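Suppressor of fused family protein (Neisseria gonorrhoeae, PDB 3K5J) is of unknown function but resembles the N-terminal domain of human Suppressor of fused, which suggests a role in binding other proteins. Local coordinates at residues F68-F73 against I168-I173; T101-R106 against F114-I119; L118-Y123 against W139-T144; Q145-F150 against A176-Q181. One frame throughout, in Å; residues are numbered along the deposited sequence. Where two conformers were deposited one is given.

Contact 1: residues F68-F73 against I168-I173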
# COMPACT_ATOMS: atom_id res chain seq x y z
N PHE A 68 -1.52 1.27 2.00
CA PHE A 68 -1.34 -0.03 2.62
C PHE A 68 -1.03 -1.12 1.60
O PHE A 68 -1.41 -1.04 0.43
CB PHE A 68 -2.56 -0.45 3.48
CG PHE A 68 -3.82 -0.63 2.73
CD1 PHE A 68 -4.14 -1.89 2.21
CD2 PHE A 68 -4.72 0.39 2.57
CE1 PHE A 68 -5.30 -2.08 1.49
CE2 PHE A 68 -5.89 0.18 1.87
CZ PHE A 68 -6.19 -1.04 1.32
N ILE A 69 -0.35 -2.15 2.10
CA ILE A 69 0.07 -3.34 1.35
C ILE A 69 -0.59 -4.55 2.00
O ILE A 69 -0.52 -4.70 3.25
CB ILE A 69 1.60 -3.50 1.36
CG1 ILE A 69 2.30 -2.32 0.71
CG2 ILE A 69 2.01 -4.84 0.72
CD1 ILE A 69 3.78 -2.12 1.07
N ILE A 70 -1.20 -5.40 1.17
CA ILE A 70 -1.77 -6.68 1.63
C ILE A 70 -0.80 -7.78 1.25
O ILE A 70 -0.51 -7.97 0.07
CB ILE A 70 -3.20 -6.97 1.08
CG1 ILE A 70 -4.10 -5.72 1.08
CG2 ILE A 70 -3.82 -8.17 1.80
CD1 ILE A 70 -5.45 -5.95 0.38
N SER A 71 -0.26 -8.49 2.24
CA SER A 71 0.84 -9.43 2.03
C SER A 71 0.46 -10.85 2.39
O SER A 71 -0.14 -11.09 3.44
CB SER A 71 2.05 -9.04 2.87
OG SER A 71 3.18 -9.81 2.55
N PRO A 72 0.86 -11.81 1.55
CA PRO A 72 0.56 -13.21 1.88
C PRO A 72 1.29 -13.76 3.11
O PRO A 72 0.86 -14.77 3.69
CB PRO A 72 0.95 -13.96 0.58
CG PRO A 72 1.92 -13.12 -0.08
CD PRO A 72 1.50 -11.69 0.23
N PHE A 73 2.38 -13.13 3.46
CA PHE A 73 3.17 -13.54 4.61
C PHE A 73 3.76 -12.32 5.31
O PHE A 73 3.83 -11.21 4.75
CB PHE A 73 4.28 -14.54 4.18
CG PHE A 73 5.12 -14.06 2.99
CD1 PHE A 73 6.15 -13.13 3.15
CD2 PHE A 73 4.90 -14.57 1.73
CE1 PHE A 73 6.93 -12.70 2.05
CE2 PHE A 73 5.65 -14.12 0.62
CZ PHE A 73 6.67 -13.24 0.79
N ILE A 168 -8.06 -10.99 -10.41
CA ILE A 168 -6.67 -11.16 -10.02
C ILE A 168 -6.47 -11.58 -8.56
O ILE A 168 -7.12 -11.05 -7.61
CB ILE A 168 -5.79 -9.99 -10.35
CG1 ILE A 168 -6.28 -8.73 -9.64
CG2 ILE A 168 -5.68 -9.81 -11.90
CD1 ILE A 168 -5.24 -7.62 -9.67
N ASP A 169 -5.57 -12.52 -8.37
CA ASP A 169 -5.18 -12.91 -7.01
C ASP A 169 -3.98 -12.09 -6.65
O ASP A 169 -2.85 -12.44 -6.92
CB ASP A 169 -4.89 -14.37 -6.91
CG ASP A 169 -4.53 -14.80 -5.49
OD1 ASP A 169 -4.50 -13.96 -4.56
OD2 ASP A 169 -4.32 -16.00 -5.31
N TYR A 170 -4.27 -11.01 -5.93
CA TYR A 170 -3.25 -10.09 -5.53
C TYR A 170 -2.30 -10.60 -4.43
O TYR A 170 -1.26 -10.00 -4.16
CB TYR A 170 -3.86 -8.74 -5.14
CG TYR A 170 -4.96 -8.86 -4.12
CD1 TYR A 170 -4.67 -8.94 -2.76
CD2 TYR A 170 -6.26 -8.85 -4.51
CE1 TYR A 170 -5.68 -9.06 -1.83
CE2 TYR A 170 -7.28 -8.96 -3.57
CZ TYR A 170 -6.98 -9.06 -2.23
OH TYR A 170 -7.99 -9.20 -1.31
N LEU A 171 -2.63 -11.74 -3.83
CA LEU A 171 -1.75 -12.41 -2.89
C LEU A 171 -0.80 -13.40 -3.50
O LEU A 171 0.06 -13.90 -2.81
CB LEU A 171 -2.54 -13.07 -1.76
CG LEU A 171 -3.41 -12.13 -0.94
CD1 LEU A 171 -4.27 -12.97 0.06
CD2 LEU A 171 -2.57 -11.09 -0.22
N ASP A 172 -0.94 -13.63 -4.81
CA ASP A 172 -0.09 -14.59 -5.52
C ASP A 172 1.10 -13.81 -6.10
O ASP A 172 0.91 -13.01 -7.01
CB ASP A 172 -0.93 -15.26 -6.62
CG ASP A 172 -0.13 -16.19 -7.49
OD1 ASP A 172 1.06 -16.42 -7.19
OD2 ASP A 172 -0.77 -16.74 -8.45
N ILE A 173 2.29 -14.07 -5.56
CA ILE A 173 3.50 -13.40 -5.98
C ILE A 173 3.91 -13.71 -7.44
O ILE A 173 4.76 -12.99 -8.01
CB ILE A 173 4.71 -13.62 -5.05
CG1 ILE A 173 5.18 -15.07 -5.06
CG2 ILE A 173 4.36 -13.19 -3.62
CD1 ILE A 173 6.51 -15.31 -4.36
O HOH W 1 -1.26 -7.60 -2.54

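Contact 2: residues T101-R106 against F114-I119. With SO4 (sulfate ion), chain E.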
# COMPACT_ATOMS: atom_id res chain seq x y z
N THR A 101 1.27 4.95 -10.72
CA THR A 101 2.11 3.82 -10.38
C THR A 101 3.31 4.27 -9.59
O THR A 101 3.80 5.40 -9.73
CB THR A 101 2.58 3.02 -11.60
OG1 THR A 101 3.32 3.85 -12.49
CG2 THR A 101 1.42 2.39 -12.34
N VAL A 102 3.76 3.35 -8.75
CA VAL A 102 4.90 3.54 -7.87
C VAL A 102 5.95 2.51 -8.22
O VAL A 102 5.68 1.32 -8.16
CB VAL A 102 4.51 3.34 -6.38
CG1 VAL A 102 5.78 3.42 -5.52
CG2 VAL A 102 3.46 4.30 -5.96
N ASN A 103 7.15 2.95 -8.62
CA ASN A 103 8.28 2.06 -8.84
C ASN A 103 8.93 1.81 -7.50
O ASN A 103 9.48 2.73 -6.89
CB ASN A 103 9.27 2.69 -9.86
CG ASN A 103 10.35 1.72 -10.30
OD1 ASN A 103 10.65 0.69 -9.63
ND2 ASN A 103 10.96 2.05 -11.47
N ILE A 104 8.89 0.56 -7.04
CA ILE A 104 9.45 0.17 -5.75
C ILE A 104 10.97 0.13 -5.79
O ILE A 104 11.62 0.19 -4.73
CB ILE A 104 8.87 -1.23 -5.34
CG1 ILE A 104 7.34 -1.19 -5.40
CG2 ILE A 104 9.38 -1.72 -3.99
CD1 ILE A 104 6.69 -2.59 -5.27
N GLY A 105 11.52 -0.05 -6.98
CA GLY A 105 12.97 -0.11 -7.18
C GLY A 105 13.57 -1.47 -6.90
O GLY A 105 14.81 -1.63 -6.89
N ARG A 106 12.69 -2.45 -6.66
CA ARG A 106 13.01 -3.81 -6.36
C ARG A 106 11.68 -4.58 -6.31
O ARG A 106 10.63 -3.96 -6.28
CB ARG A 106 13.74 -3.91 -5.03
CG ARG A 106 12.90 -3.58 -3.85
CD ARG A 106 13.75 -3.69 -2.60
NE ARG A 106 12.94 -3.60 -1.41
CZ ARG A 106 13.41 -3.49 -0.18
NH1 ARG A 106 14.76 -3.38 0.00
NH2 ARG A 106 12.52 -3.45 0.83
N PHE A 114 7.24 -8.65 -9.38
CA PHE A 114 6.46 -7.40 -9.47
C PHE A 114 7.22 -6.30 -8.72
O PHE A 114 7.52 -6.47 -7.53
CB PHE A 114 5.05 -7.58 -8.95
CG PHE A 114 4.35 -8.82 -9.44
CD1 PHE A 114 4.64 -9.40 -10.68
CD2 PHE A 114 3.36 -9.39 -8.69
CE1 PHE A 114 3.99 -10.57 -11.08
CE2 PHE A 114 2.68 -10.53 -9.13
CZ PHE A 114 3.03 -11.11 -10.33
N ARG A 115 7.52 -5.22 -9.43
CA ARG A 115 8.34 -4.12 -8.92
C ARG A 115 7.60 -2.79 -8.88
O ARG A 115 8.22 -1.76 -8.63
CB ARG A 115 9.54 -3.92 -9.87
CG ARG A 115 10.36 -5.16 -10.13
CD ARG A 115 11.40 -4.88 -11.24
NE ARG A 115 12.47 -4.00 -10.77
CZ ARG A 115 13.53 -4.41 -10.08
NH1 ARG A 115 13.75 -5.70 -9.85
NH2 ARG A 115 14.41 -3.53 -9.70
N HIS A 116 6.29 -2.81 -9.13
CA HIS A 116 5.47 -1.62 -9.11
C HIS A 116 4.18 -1.87 -8.35
O HIS A 116 3.64 -2.96 -8.40
CB HIS A 116 5.08 -1.18 -10.54
CG HIS A 116 6.23 -0.88 -11.43
ND1 HIS A 116 6.88 -1.88 -12.11
CD2 HIS A 116 6.85 0.29 -11.76
CE1 HIS A 116 7.86 -1.34 -12.82
NE2 HIS A 116 7.86 -0.03 -12.63
N PHE A 117 3.65 -0.80 -7.78
CA PHE A 117 2.28 -0.76 -7.27
C PHE A 117 1.46 0.20 -8.12
O PHE A 117 1.98 1.18 -8.60
CB PHE A 117 2.24 -0.20 -5.84
CG PHE A 117 2.99 -1.01 -4.79
CD1 PHE A 117 2.65 -2.34 -4.51
CD2 PHE A 117 3.94 -0.40 -3.99
CE1 PHE A 117 3.27 -3.03 -3.51
CE2 PHE A 117 4.57 -1.10 -2.99
CZ PHE A 117 4.24 -2.42 -2.75
N LEU A 118 0.19 -0.11 -8.25
CA LEU A 118 -0.82 0.82 -8.72
C LEU A 118 -1.62 1.34 -7.53
O LEU A 118 -2.18 0.55 -6.77
CB LEU A 118 -1.79 0.15 -9.68
CG LEU A 118 -2.97 0.98 -10.24
CD1 LEU A 118 -2.46 2.21 -11.01
CD2 LEU A 118 -3.97 0.12 -11.04
N ILE A 119 -1.61 2.65 -7.34
CA ILE A 119 -2.33 3.29 -6.21
C ILE A 119 -3.82 3.20 -6.54
O ILE A 119 -4.28 3.76 -7.54
CB ILE A 119 -1.88 4.74 -5.96
CG1 ILE A 119 -0.38 4.78 -5.62
CG2 ILE A 119 -2.73 5.33 -4.85
CD1 ILE A 119 0.24 6.14 -5.50
S SO4 E . 8.86 4.13 -13.71
O1 SO4 E . 9.56 3.56 -14.88
O2 SO4 E . 8.22 5.33 -14.20
O3 SO4 E . 7.85 3.12 -13.25
O4 SO4 E . 9.86 4.51 -12.69
O HOH W 2 12.13 -1.16 -10.97
O HOH W 3 16.90 -2.53 -8.07

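Contact 3: residues L118-Y123 against W139-T144. With SO4 (sulfate ion), chain D.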
# COMPACT_ATOMS: atom_id res chain seq x y z
N LEU A 118 0.19 -0.11 -8.25
CA LEU A 118 -0.82 0.82 -8.72
C LEU A 118 -1.62 1.34 -7.53
O LEU A 118 -2.18 0.55 -6.77
CB LEU A 118 -1.79 0.15 -9.68
CG LEU A 118 -2.97 0.98 -10.24
CD1 LEU A 118 -2.46 2.21 -11.01
CD2 LEU A 118 -3.97 0.12 -11.04
N ILE A 119 -1.61 2.65 -7.34
CA ILE A 119 -2.33 3.29 -6.21
C ILE A 119 -3.82 3.20 -6.54
O ILE A 119 -4.28 3.76 -7.54
CB ILE A 119 -1.88 4.74 -5.96
CG1 ILE A 119 -0.38 4.78 -5.62
CG2 ILE A 119 -2.73 5.33 -4.85
CD1 ILE A 119 0.24 6.14 -5.50
N SER A 120 -4.53 2.45 -5.72
CA SER A 120 -5.91 2.06 -5.96
C SER A 120 -6.86 2.36 -4.81
O SER A 120 -6.43 2.49 -3.66
CB SER A 120 -5.95 0.56 -6.25
OG SER A 120 -5.09 0.21 -7.32
N LEU A 121 -8.15 2.44 -5.12
CA LEU A 121 -9.14 2.45 -4.07
C LEU A 121 -9.09 1.10 -3.34
O LEU A 121 -8.66 0.09 -3.91
CB LEU A 121 -10.53 2.71 -4.63
CG LEU A 121 -10.76 4.08 -5.21
CD1 LEU A 121 -12.10 4.18 -5.94
CD2 LEU A 121 -10.59 5.21 -4.15
N PRO A 122 -9.52 1.06 -2.06
CA PRO A 122 -9.27 -0.14 -1.21
C PRO A 122 -10.38 -1.18 -1.42
O PRO A 122 -11.14 -1.50 -0.51
CB PRO A 122 -9.25 0.46 0.20
CG PRO A 122 -10.20 1.62 0.11
CD PRO A 122 -9.89 2.23 -1.24
N TYR A 123 -10.45 -1.72 -2.63
CA TYR A 123 -11.53 -2.62 -3.02
C TYR A 123 -11.76 -3.82 -2.09
O TYR A 123 -12.90 -4.20 -1.87
CB TYR A 123 -11.33 -3.09 -4.46
CG TYR A 123 -11.36 -1.96 -5.48
CD1 TYR A 123 -12.49 -1.19 -5.64
CD2 TYR A 123 -10.25 -1.64 -6.24
CE1 TYR A 123 -12.52 -0.16 -6.57
CE2 TYR A 123 -10.26 -0.63 -7.18
CZ TYR A 123 -11.39 0.13 -7.34
OH TYR A 123 -11.37 1.15 -8.25
N TRP A 139 -4.83 1.62 -1.52
CA TRP A 139 -4.22 0.30 -1.66
C TRP A 139 -3.08 0.33 -2.67
O TRP A 139 -3.23 0.79 -3.80
CB TRP A 139 -5.31 -0.65 -2.14
CG TRP A 139 -4.95 -2.04 -2.38
CD1 TRP A 139 -3.97 -2.74 -1.77
CD2 TRP A 139 -5.66 -2.96 -3.19
NE1 TRP A 139 -3.99 -4.05 -2.17
CE2 TRP A 139 -5.03 -4.21 -3.05
CE3 TRP A 139 -6.75 -2.86 -4.04
CZ2 TRP A 139 -5.48 -5.35 -3.70
CZ3 TRP A 139 -7.19 -3.98 -4.71
CH2 TRP A 139 -6.57 -5.20 -4.53
N LEU A 140 -1.91 -0.12 -2.23
CA LEU A 140 -0.77 -0.36 -3.09
C LEU A 140 -0.89 -1.79 -3.69
O LEU A 140 -0.49 -2.77 -3.07
CB LEU A 140 0.51 -0.20 -2.30
CG LEU A 140 0.83 1.21 -1.79
CD1 LEU A 140 2.00 1.22 -0.84
CD2 LEU A 140 1.00 2.18 -2.94
N LEU A 141 -1.46 -1.86 -4.89
CA LEU A 141 -1.75 -3.13 -5.55
C LEU A 141 -0.54 -3.52 -6.42
O LEU A 141 -0.20 -2.78 -7.35
CB LEU A 141 -2.99 -2.96 -6.43
CG LEU A 141 -3.28 -4.05 -7.45
CD1 LEU A 141 -3.40 -5.41 -6.75
CD2 LEU A 141 -4.55 -3.69 -8.24
N PRO A 142 0.13 -4.66 -6.14
CA PRO A 142 1.25 -5.03 -7.03
C PRO A 142 0.79 -5.34 -8.45
O PRO A 142 -0.23 -6.02 -8.64
CB PRO A 142 1.84 -6.28 -6.37
CG PRO A 142 1.24 -6.36 -5.01
CD PRO A 142 -0.07 -5.63 -5.05
N ILE A 143 1.53 -4.81 -9.43
CA ILE A 143 1.23 -5.09 -10.82
C ILE A 143 2.47 -5.64 -11.52
O ILE A 143 3.59 -5.43 -11.07
CB ILE A 143 0.70 -3.83 -11.57
CG1 ILE A 143 1.73 -2.74 -11.72
CG2 ILE A 143 -0.60 -3.27 -10.88
CD1 ILE A 143 1.29 -1.53 -12.62
N THR A 144 2.24 -6.40 -12.60
CA THR A 144 3.35 -7.06 -13.27
C THR A 144 4.13 -6.01 -14.08
O THR A 144 3.63 -4.90 -14.35
CB THR A 144 2.87 -8.18 -14.20
OG1 THR A 144 2.30 -7.59 -15.37
CG2 THR A 144 1.87 -9.14 -13.50
S SO4 D . 5.26 -10.56 -16.90
O1 SO4 D . 5.82 -10.90 -18.19
O2 SO4 D . 4.97 -9.17 -16.83
O3 SO4 D . 4.00 -11.34 -16.82
O4 SO4 D . 6.15 -11.00 -15.79

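Contact 4: residues Q145-F150 against A176-Q181. With SO4 (sulfate ion), chain D; SO4 (sulfate ion), chain E.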
# COMPACT_ATOMS: atom_id res chain seq x y z
N GLN A 145 5.31 -6.39 -14.53
CA GLN A 145 6.14 -5.45 -15.28
C GLN A 145 5.51 -5.10 -16.62
O GLN A 145 5.56 -3.93 -17.06
CB GLN A 145 7.56 -5.99 -15.46
CG GLN A 145 8.31 -6.02 -14.14
CD GLN A 145 9.72 -6.48 -14.30
OE1 GLN A 145 10.48 -5.88 -15.08
NE2 GLN A 145 10.14 -7.46 -13.48
N THR A 146 4.86 -6.07 -17.24
CA THR A 146 4.17 -5.82 -18.49
C THR A 146 2.88 -5.00 -18.32
O THR A 146 2.55 -4.19 -19.18
CB THR A 146 3.98 -7.08 -19.30
OG1 THR A 146 3.22 -8.09 -18.60
CG2 THR A 146 5.32 -7.66 -19.68
N GLU A 147 2.19 -5.19 -17.20
CA GLU A 147 1.09 -4.30 -16.83
C GLU A 147 1.53 -2.86 -16.65
O GLU A 147 0.83 -1.94 -17.08
CB GLU A 147 0.33 -4.83 -15.60
CG GLU A 147 -0.45 -6.11 -15.88
CD GLU A 147 -0.90 -6.86 -14.66
OE1 GLU A 147 -0.50 -6.47 -13.53
OE2 GLU A 147 -1.67 -7.85 -14.84
N ARG A 148 2.66 -2.64 -16.01
CA ARG A 148 3.20 -1.29 -15.86
C ARG A 148 3.43 -0.67 -17.22
O ARG A 148 3.07 0.48 -17.48
CB ARG A 148 4.49 -1.31 -15.05
CG ARG A 148 5.35 -0.05 -15.16
CD ARG A 148 4.65 1.17 -14.59
NE ARG A 148 5.49 2.35 -14.79
CZ ARG A 148 5.30 3.25 -15.75
NH1 ARG A 148 4.28 3.10 -16.58
NH2 ARG A 148 6.13 4.29 -15.87
N LEU A 149 4.07 -1.44 -18.10
CA LEU A 149 4.35 -0.92 -19.46
C LEU A 149 3.06 -0.57 -20.21
O LEU A 149 2.98 0.48 -20.90
CB LEU A 149 5.20 -1.93 -20.25
CG LEU A 149 5.51 -1.48 -21.69
CD1 LEU A 149 6.36 -0.23 -21.68
CD2 LEU A 149 6.18 -2.62 -22.42
N PHE A 150 2.06 -1.42 -20.10
CA PHE A 150 0.75 -1.20 -20.67
C PHE A 150 0.21 0.17 -20.32
O PHE A 150 -0.40 0.79 -21.14
CB PHE A 150 -0.18 -2.35 -20.22
CG PHE A 150 -1.60 -2.25 -20.65
CD1 PHE A 150 -2.53 -1.66 -19.84
CD2 PHE A 150 -2.05 -2.86 -21.81
CE1 PHE A 150 -3.84 -1.60 -20.20
CE2 PHE A 150 -3.36 -2.79 -22.15
CZ PHE A 150 -4.25 -2.17 -21.33
N ALA A 176 -0.45 -14.59 -13.08
CA ALA A 176 -0.29 -14.25 -14.48
C ALA A 176 -0.58 -12.79 -14.73
O ALA A 176 -1.47 -12.17 -14.10
CB ALA A 176 -1.20 -15.10 -15.35
N SER A 177 0.14 -12.22 -15.68
CA SER A 177 -0.26 -10.91 -16.21
C SER A 177 -1.61 -10.96 -16.86
O SER A 177 -2.01 -11.99 -17.41
CB SER A 177 0.72 -10.41 -17.25
OG SER A 177 1.89 -9.95 -16.64
N THR A 178 -2.31 -9.82 -16.84
CA THR A 178 -3.62 -9.65 -17.48
C THR A 178 -3.54 -8.99 -18.86
O THR A 178 -4.57 -8.81 -19.51
CB THR A 178 -4.54 -8.81 -16.61
OG1 THR A 178 -4.01 -7.47 -16.45
CG2 THR A 178 -4.79 -9.50 -15.31
N VAL A 179 -2.35 -8.63 -19.27
CA VAL A 179 -2.18 -7.94 -20.54
C VAL A 179 -0.96 -8.52 -21.24
O VAL A 179 -0.09 -9.15 -20.63
CB VAL A 179 -2.01 -6.41 -20.37
CG1 VAL A 179 -3.22 -5.76 -19.67
CG2 VAL A 179 -0.70 -6.12 -19.71
N TRP A 180 -0.94 -8.37 -22.56
CA TRP A 180 0.16 -8.82 -23.40
C TRP A 180 0.37 -7.78 -24.48
O TRP A 180 -0.61 -7.29 -25.06
CB TRP A 180 -0.15 -10.19 -24.07
CG TRP A 180 0.95 -10.54 -25.03
CD1 TRP A 180 2.19 -11.08 -24.71
CD2 TRP A 180 0.95 -10.28 -26.43
NE1 TRP A 180 2.95 -11.16 -25.86
CE2 TRP A 180 2.21 -10.68 -26.92
CE3 TRP A 180 0.03 -9.70 -27.30
CZ2 TRP A 180 2.56 -10.56 -28.26
CZ3 TRP A 180 0.37 -9.59 -28.66
CH2 TRP A 180 1.62 -10.02 -29.12
N GLN A 181 1.60 -7.40 -24.74
CA GLN A 181 1.84 -6.48 -25.88
C GLN A 181 2.87 -7.04 -26.86
O GLN A 181 3.85 -7.64 -26.43
CB GLN A 181 2.27 -5.09 -25.39
CG GLN A 181 1.15 -4.32 -24.68
CD GLN A 181 1.58 -2.91 -24.23
OE1 GLN A 181 2.55 -2.76 -23.48
NE2 GLN A 181 0.88 -1.89 -24.71
S SO4 D . 5.26 -10.56 -16.90
O1 SO4 D . 5.82 -10.90 -18.19
O2 SO4 D . 4.97 -9.17 -16.83
O3 SO4 D . 4.00 -11.34 -16.82
O4 SO4 D . 6.15 -11.00 -15.79
S SO4 E . 8.86 4.13 -13.71
O1 SO4 E . 9.56 3.56 -14.88
O2 SO4 E . 8.22 5.33 -14.20
O3 SO4 E . 7.85 3.12 -13.25
O4 SO4 E . 9.86 4.51 -12.69
O HOH W 4 2.33 -9.64 -20.63
O HOH W 5 2.53 0.57 -23.54

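Contact 1: residues F68-F73 against I168-I173
Ile70, near the end of its strand, sends both branches into the bend formed by Tyr170 and Leu171. These two occupy the middle positions of a type I beta turn that runs from Asp169 to Asp172. The Ile70 CD1 methyl comes within 3.8 Å of CE1 on the Tyr170 ring, approaching it obliquely, while Ile70 CG2 lies 3.8 Å from Leu171 CD2. Because CG2 is anti to the backbone N and CG1 anti to the carbonyl carbon (chi1 -42°), a beta-branched residue can fork between two partners here. Close by, a water lies within hydrogen-bonding distance of two carbonyl oxygens, 2.7 Å from Ile70 O and 2.9 Å from Tyr170 O. Beside this fork the Pro72 ring packs against the Leu171 backbone, with Pro72 CG 3.4 Å from Leu171 O. Proline suits the step out of the strand, since it has no N-H to offer a neighbouring strand.

Beyond the proline the packing opens out. Pro72 CG is 4.3 Å from Ile173 CG2, and Phe73 is exposed. The turn supports itself through Asp169, whose OD1 accepts from Leu171 N at 3.0 Å in an Asx turn, the N-H arriving from above the carboxylate plane. The short side chain of aspartate is well matched to that reach.

The contact joins strand 65-71 to the loop after helix 156-166. Strand 135-143 runs beside strand 65-71 in the sheet, and its Trp139 touches Ile70 and meets Tyr170 edge-to-face. Helix 77-91 receives Ile69, and its His78 is hydrogen-bonded to Ser71 OG.

Contact 2: residues T101-R106 against F114-I119
Val102 and Phe117 pair through both of their backbone groups: Val102 N donates to Phe117 O at 2.8 Å, and Phe117 N returns a bond to Val102 O at 3.0 Å. Ile104 N adds a third such bond, to Arg115 O, just past the end of the regular strand. Thr101 with Leu118 and Asn103 with His116 form the flanking non-hydrogen-bonded pairs.

Apolar contacts gather on the face of Val102 and Phe117. Ile104 lays its CD1 over the Phe117 ring, 3.5 Å from the centroid and 16° off the normal, a CH-pi contact in which the isoleucine chain stands roughly perpendicular to the phenylalanine side chain. Val102 CG2 meets Ile119 CD1 at 3.7 Å, and Leu85 of helix 77-91 also covers Val102. The two strands are consecutive in the chain and antiparallel, a beta hairpin with a long connection.

Thr101, Asn103 and His116 share the other face with Leu118; polar contacts come from Asn103 and His116 there and from Arg115 at the loop end. Asn103 ND2 donates to a sulfate ion, probably from the crystallisation liquor, at 3.0 Å and 168°; His116 NE2 adds a weak bond to it. Asn103 OD1 accepts from Gly105 N in an Asx turn, and glycine tolerates the positive phi there. A water donates to the same OD1 and accepts from Arg115 NE (2.9 Å). The Arg115 chain bends at chi3 (72°), and its guanidinium takes Arg106 CA over one face. Arg106 itself forms a salt bridge with Glu80.

Contact 3: residues L118-Y123 against W139-T144
The indole of Trp139 meets the opposing segment at its edge: CE3 lies 3.5 Å from Leu121 O, in the ring plane, and CZ3 meets the edge of the Tyr123 ring, near the tyrosine plane, 4.1 Å from CD2. Leu141 CB covers the centre of one indole face, while Leu121 CB rests over the Tyr123 ring toward its rim. Tyr123 N donates to Leu121 O across an inverse gamma turn centred on Pro122, which turns on the same carbonyl oxygen that meets the indole edge.

Four backbone bonds join the antiparallel strands, two in the Leu118-Leu141 pair and two in the Ser120-Trp139 pair. Leu118 O accepts from Leu141 N at 3.1 Å and, tentatively, from OG in one conformer of Ser120, the two donors coming from opposite faces of the carbonyl plane. Small serine leaves room beside the indole and Leu141. Apolar branches fill the rest: Ile143 CG2 reaches Leu118 CB at 3.8 Å, and Ile119 and Leu140 lie side by side.

Helix 156-166 covers Leu141 and Ile143 through Phe163, and Phe68 of strand 65-71 meets the indole with its ring plane about 10° from parallel.

Contact 4: residues Q145-F150 against A176-Q181
Helix 145-150 and the irregular segment 176-181 come nearest at Glu147 and Val179, whose CA atoms are 6.1 Å apart. The extended chain of Glu147 runs crosswise to Thr178 and spends one oxygen on it twice. Thr178 N donates to Glu147 OE2 at 2.9 Å on the anti side, 17° out of the carboxylate plane, and Thr178 OG1 donates to the same OE2, also at 2.9 Å, from above that plane. Threonine suits the place by offering a hydroxyl beside its own N-H.

Val179 then supplies the apolar part. Its CG1 sits over the centre of the Phe150 ring, 3.8 Å from the centroid, in a CH-pi contact, while its CG2 packs on Glu147 CG. Farther along, a water donates to Leu149 O at 2.7 Å and accepts from Gln181 NE2. At the start of the helix, a sulfate, probably from the crystallisation liquor, accepts from Thr146 N at 3.1 Å and from Thr146 OG1.

Glu147 OE1 bonds Thr144 N, as in a capping box at the helix start, and forms a salt bridge with Arg175. With so many donors gathered round a buried carboxylate, Glu147 is probably ionised, and the helix N-terminus should favour its charge as well as that of the sulfate.

Overall arrangement
Contacts 2 and 3 share Leu118 and Ile119 on strand 116-120, and their centres are about 9 Å apart; together they set three antiparallel strands in order, 101-103, 116-120 and 135-143. Strand 65-71 pairs in parallel with the far side of 135-143, so contact 1, about 10 Å from contact 3, reaches the same mixed sheet through segment 68-73, its other segment being loop. Along the chain contacts 2 and 3 are nested within the loop that contact 1 closes. Contact 4 opens where strand 135-143 gives way to helix 145-150, and its segments alternate with those of contact 1, about 17 Å between centres. In this Sufu-like fold the chain after helix 156-166 thus packs first on the end of strand 65-71 and then on helix 145-150.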